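Local coordinates for alkaline phosphatase (Thermus thermophilus, PDB 7KWD), which catalyses the hydrolysis of phosphate monoesters as a homodimer, each subunit using two zinc ions and one magnesium ion, at the interface of chains A and B. Sequence-based numbering; all coordinates share one arbitrary frame. Chains: chain A/B, Alkaline phosphatase.

Contact 1: the interface of chains A and B. Residues chain A 51, 82, 436; chain B 51, 82, 436.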
loop_
_atom_site.group_PDB
_atom_site.type_symbol
_atom_site.label_atom_id
_atom_site.label_comp_id
_atom_site.label_asym_id
_atom_site.label_seq_id
_atom_site.Cartn_x
_atom_site.Cartn_y
_atom_site.Cartn_z
ATOM N N TRP A 51 3.852 -1.169 1.268
ATOM C CA TRP A 51 3.718 -0.120 2.272
ATOM C C TRP A 51 3.117 -0.660 3.557
ATOM O O TRP A 51 3.309 -0.058 4.627
ATOM C CB TRP A 51 2.883 1.048 1.712
ATOM C CG TRP A 51 3.637 1.806 0.611
ATOM C CD1 TRP A 51 3.297 1.911 -0.716
ATOM C CD2 TRP A 51 4.858 2.547 0.771
ATOM N NE1 TRP A 51 4.249 2.660 -1.386
ATOM C CE2 TRP A 51 5.206 3.063 -0.487
ATOM C CE3 TRP A 51 5.685 2.829 1.868
ATOM C CZ2 TRP A 51 6.345 3.849 -0.677
ATOM C CZ3 TRP A 51 6.811 3.617 1.675
ATOM C CH2 TRP A 51 7.124 4.116 0.410
ATOM N N LEU A 82 7.241 6.842 -6.290
ATOM C CA LEU A 82 6.459 5.646 -6.482
ATOM C C LEU A 82 6.706 5.125 -7.883
ATOM O O LEU A 82 6.786 5.922 -8.833
ATOM C CB LEU A 82 4.971 5.943 -6.328
ATOM C CG LEU A 82 4.448 6.353 -4.958
ATOM C CD1 LEU A 82 2.938 6.666 -5.043
ATOM C CD2 LEU A 82 4.746 5.285 -3.956
ATOM N N SER A 436 -0.157 -2.756 -6.457
ATOM C CA SER A 436 0.116 -1.462 -5.844
ATOM C C SER A 436 1.404 -0.825 -6.380
ATOM O O SER A 436 2.441 -1.500 -6.494
ATOM C CB SER A 436 0.249 -1.665 -4.323
ATOM O OG SER A 436 0.851 -0.524 -3.727
ATOM N N TRP B 51 -3.110 2.352 -1.695
ATOM C CA TRP B 51 -2.414 2.253 -2.965
ATOM C C TRP B 51 -2.880 1.063 -3.789
ATOM O O TRP B 51 -2.597 1.018 -4.997
ATOM C CB TRP B 51 -0.915 2.191 -2.688
ATOM C CG TRP B 51 -0.392 3.517 -2.233
ATOM C CD1 TRP B 51 0.164 3.814 -1.020
ATOM C CD2 TRP B 51 -0.393 4.735 -2.991
ATOM N NE1 TRP B 51 0.509 5.152 -0.980
ATOM C CE2 TRP B 51 0.171 5.734 -2.178
ATOM C CE3 TRP B 51 -0.841 5.079 -4.268
ATOM C CZ2 TRP B 51 0.300 7.056 -2.611
ATOM C CZ3 TRP B 51 -0.702 6.387 -4.702
ATOM C CH2 TRP B 51 -0.138 7.364 -3.879
ATOM N N LEU B 82 3.893 10.980 1.141
ATOM C CA LEU B 82 3.211 10.051 2.023
ATOM C C LEU B 82 2.987 10.657 3.401
ATOM O O LEU B 82 3.815 11.413 3.895
ATOM C CB LEU B 82 4.055 8.762 2.178
ATOM C CG LEU B 82 4.291 8.036 0.836
ATOM C CD1 LEU B 82 5.411 7.008 0.983
ATOM C CD2 LEU B 82 2.990 7.424 0.322
ATOM N N SER B 436 -0.792 1.392 6.801
ATOM C CA SER B 436 0.082 1.804 5.717
ATOM C C SER B 436 0.093 3.327 5.556
ATOM O O SER B 436 -0.963 3.967 5.644
ATOM C CB SER B 436 -0.409 1.179 4.404
ATOM O OG SER B 436 0.031 1.979 3.332
#
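Where the two-fold axis of the alkaline phosphatase homodimer passes, A:Trp51 and B:Trp51, the first residues of helix 51-65 in each chain, meet each other. The indoles touch through the CD1 corners of their five-membered rings, with A:Trp51 CD1 3.7 Å from B:Trp51 CD1. The ring planes stand oblique to each other, so this is neither a parallel stack nor an edge against a face. In B:Trp51, CG lies beside the backbone N and opposite the carbonyl carbon (chi1 -72°), which sends the indole toward the axis, and chi2 of 117° turns its CD1 corner inward and the six-membered ring outward. That ring is met by a leucine from the other chain. A:Leu82, on strand 80-84, puts its CD1 methyl over one face of the B:Trp51 benzene ring, a CH-pi contact 3.6 Å from the centroid. The methyl sits toward the rim, and its nearest ring atom is CH2. B:Leu82 CD1 does the same to A:Trp51, 3.7 Å from that ring's centroid. Each leucine therefore forks: CD1 crosses to the partner's indole, while CD2 stays at home, with B:Leu82 CD2 3.6 Å from B:Trp51 NE1. The four side chains interlock, each tryptophan lying close to both its twin and the two leucines. Replacing B:Trp51 with an alanine here would probably leave A:Leu82 CD1 without the ring face it covers and deprive A:Trp51 CD1 of its neighbour at the axis, leaving both groups freer to turn. Serines flank the pair at the helix starts. A:Ser436 lies in the loop just after strand 433-434, which carries the zinc ligand A:His433. Its hydroxyl is anti to its own nitrogen (chi1 165°) and points across the interface, where A:Ser436 OG rests 3.4 Å from B:Trp51 CB.

Contact 2: the interface of chains A and B. Residues chain A 89-91; chain B 63, 325, 332-333, 335-336.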
loop_
_atom_site.group_PDB
_atom_site.type_symbol
_atom_site.label_atom_id
_atom_site.label_comp_id
_atom_site.label_asym_id
_atom_site.label_seq_id
_atom_site.Cartn_x
_atom_site.Cartn_y
_atom_site.Cartn_z
ATOM N N THR A 89 1.604 -7.446 -20.167
ATOM C CA THR A 89 0.262 -7.987 -20.343
ATOM C C THR A 89 -0.489 -8.236 -19.036
ATOM O O THR A 89 -1.625 -8.718 -19.087
ATOM C CB THR A 89 0.300 -9.318 -21.126
ATOM O OG1 THR A 89 0.991 -10.324 -20.378
ATOM C CG2 THR A 89 0.989 -9.126 -22.428
ATOM N N SER A 90 0.076 -7.873 -17.881
ATOM C CA SER A 90 -0.569 -8.151 -16.605
ATOM C C SER A 90 -0.363 -7.003 -15.639
ATOM O O SER A 90 0.773 -6.568 -15.425
ATOM C CB SER A 90 -0.004 -9.406 -15.954
ATOM O OG SER A 90 -0.497 -9.522 -14.637
ATOM N N TYR A 91 -1.438 -6.561 -15.012
ATOM C CA TYR A 91 -1.328 -5.541 -13.981
ATOM C C TYR A 91 -0.655 -6.027 -12.723
ATOM O O TYR A 91 -0.411 -5.208 -11.843
ATOM C CB TYR A 91 -2.703 -5.000 -13.670
ATOM C CG TYR A 91 -3.019 -4.021 -14.730
ATOM C CD1 TYR A 91 -2.465 -2.792 -14.671
ATOM C CD2 TYR A 91 -3.760 -4.349 -15.847
ATOM C CE1 TYR A 91 -2.665 -1.908 -15.596
ATOM C CE2 TYR A 91 -3.967 -3.423 -16.812
ATOM C CZ TYR A 91 -3.403 -2.186 -16.660
ATOM O OH TYR A 91 -3.508 -1.125 -17.565
ATOM N N ARG B 63 -7.681 0.389 -19.123
ATOM C CA ARG B 63 -8.017 -0.830 -19.836
ATOM C C ARG B 63 -9.479 -0.903 -20.238
ATOM O O ARG B 63 -9.797 -1.452 -21.292
ATOM C CB ARG B 63 -7.683 -2.021 -18.953
ATOM C CG ARG B 63 -7.768 -3.376 -19.607
ATOM C CD ARG B 63 -7.350 -4.399 -18.564
ATOM N NE ARG B 63 -7.704 -5.765 -18.910
ATOM C CZ ARG B 63 -6.898 -6.615 -19.532
ATOM N NH1 ARG B 63 -5.676 -6.264 -19.927
ATOM N NH2 ARG B 63 -7.338 -7.832 -19.766
ATOM N N LEU B 325 -5.508 -6.255 -6.078
ATOM C CA LEU B 325 -5.470 -7.132 -7.233
ATOM C C LEU B 325 -4.218 -7.984 -7.141
ATOM O O LEU B 325 -3.109 -7.449 -7.057
ATOM C CB LEU B 325 -5.458 -6.305 -8.510
ATOM C CG LEU B 325 -5.465 -7.079 -9.835
ATOM C CD1 LEU B 325 -6.847 -7.676 -10.132
ATOM C CD2 LEU B 325 -5.023 -6.155 -10.951
ATOM N N TYR B 332 1.532 -15.427 -13.182
ATOM C CA TYR B 332 0.638 -14.301 -12.889
ATOM C C TYR B 332 0.129 -13.608 -14.147
ATOM O O TYR B 332 -0.391 -12.476 -14.091
ATOM C CB TYR B 332 1.321 -13.283 -11.973
ATOM C CG TYR B 332 1.654 -13.789 -10.580
ATOM C CD1 TYR B 332 1.062 -14.936 -10.062
ATOM C CD2 TYR B 332 2.592 -13.123 -9.799
ATOM C CE1 TYR B 332 1.377 -15.383 -8.791
ATOM C CE2 TYR B 332 2.909 -13.545 -8.554
ATOM C CZ TYR B 332 2.294 -14.657 -8.045
ATOM O OH TYR B 332 2.656 -15.057 -6.792
ATOM N N LEU B 333 0.219 -14.294 -15.284
ATOM C CA LEU B 333 -0.102 -13.685 -16.572
ATOM C C LEU B 333 -1.576 -13.390 -16.762
ATOM O O LEU B 333 -1.915 -12.632 -17.676
ATOM C CB LEU B 333 0.420 -14.605 -17.704
ATOM C CG LEU B 333 1.934 -14.608 -17.890
ATOM C CD1 LEU B 333 2.406 -15.803 -18.709
ATOM C CD2 LEU B 333 2.414 -13.283 -18.520
ATOM N N SER B 335 -3.539 -11.883 -14.473
ATOM C CA SER B 335 -3.980 -11.054 -13.357
ATOM C C SER B 335 -4.856 -9.884 -13.786
ATOM O O SER B 335 -5.663 -9.404 -12.983
ATOM C CB SER B 335 -2.776 -10.528 -12.570
ATOM O OG SER B 335 -1.934 -11.587 -12.129
ATOM N N SER B 336 -4.756 -9.422 -15.014
ATOM C CA SER B 336 -5.619 -8.310 -15.369
ATOM C C SER B 336 -7.079 -8.710 -15.531
ATOM O O SER B 336 -7.931 -7.823 -15.648
ATOM C CB SER B 336 -5.132 -7.640 -16.658
ATOM O OG SER B 336 -3.800 -7.184 -16.497
HETATM O O HOH W 1 -3.368 -10.250 -17.456
HETATM O O HOH W 2 -0.912 -12.113 -20.121
HETATM O O HOH W 3 -3.386 -7.714 -21.073
#
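A:Ser90 runs extended past B:Tyr332, whose backbone takes the left-handed helical conformation (phi 59°) at the end of 3-10 helix 330-332, and the loop of A:Thr89, A:Ser90 and A:Tyr91 lies against the turn that follows in chain B. This is a polar, watered patch of the alkaline phosphatase dimer interface. With chi1 at 171°, the A:Ser90 hydroxyl points away from its own backbone N and across to chain B, where OG donates to the carbonyl of B:Tyr332, 3.0 Å from its O. B:Ser335 OG donates to that same oxygen from the opposite face of the carbonyl plane, so two hydroxyls, one from each chain, grip one acceptor. Next along, the backbone N of A:Tyr91 gives its hydrogen to B:Ser336 OG at 2.9 Å. The B:Ser336 CB lies in the plane of the A:Tyr91 ring, at its edge, 3.7 Å from A:Tyr91 CD2. On its other contact this carbon sits over the centre of the B:Arg63 guanidinium, whose plane is almost perpendicular to the tyrosine ring (89°). The extended arginine chain runs antiparallel alongside the tyrosine side chain, with B:Arg63 CD 3.9 Å from A:Tyr91 CE2. B:Leu325 CD2 touches the base of the same side chain, 3.8 Å from A:Tyr91 CB. Three waters bridge the chains. Water 1 links A:Thr89 O to B:Leu333 O and to the backbone N of B:Ser336, while water 2 joins A:Thr89 OG1 to B:Leu333 O. Water 3, in plane at the edge of the guanidinium, lies 2.9 Å from B:Arg63 NH1 and also bonds A:Thr89 O.

The C-alpha centres of contact 1 and contact 2 lie about 19 Å apart. Helix 51-65 of chain B joins them, giving B:Trp51 at its start to contact 1 and B:Arg63 near its end to contact 2. In chain A, strand 80-84 of contact 1 leads into the loop of contact 2, and that loop runs on toward A:Ser95, the predicted phosphoserine nucleophile. Contact 1 straddles the two-fold axis, whereas contact 2 has a twin with the chains exchanged. The two patches suggest that packing of side chains near the axis is complemented farther out by hydrogen bonds and bridging waters.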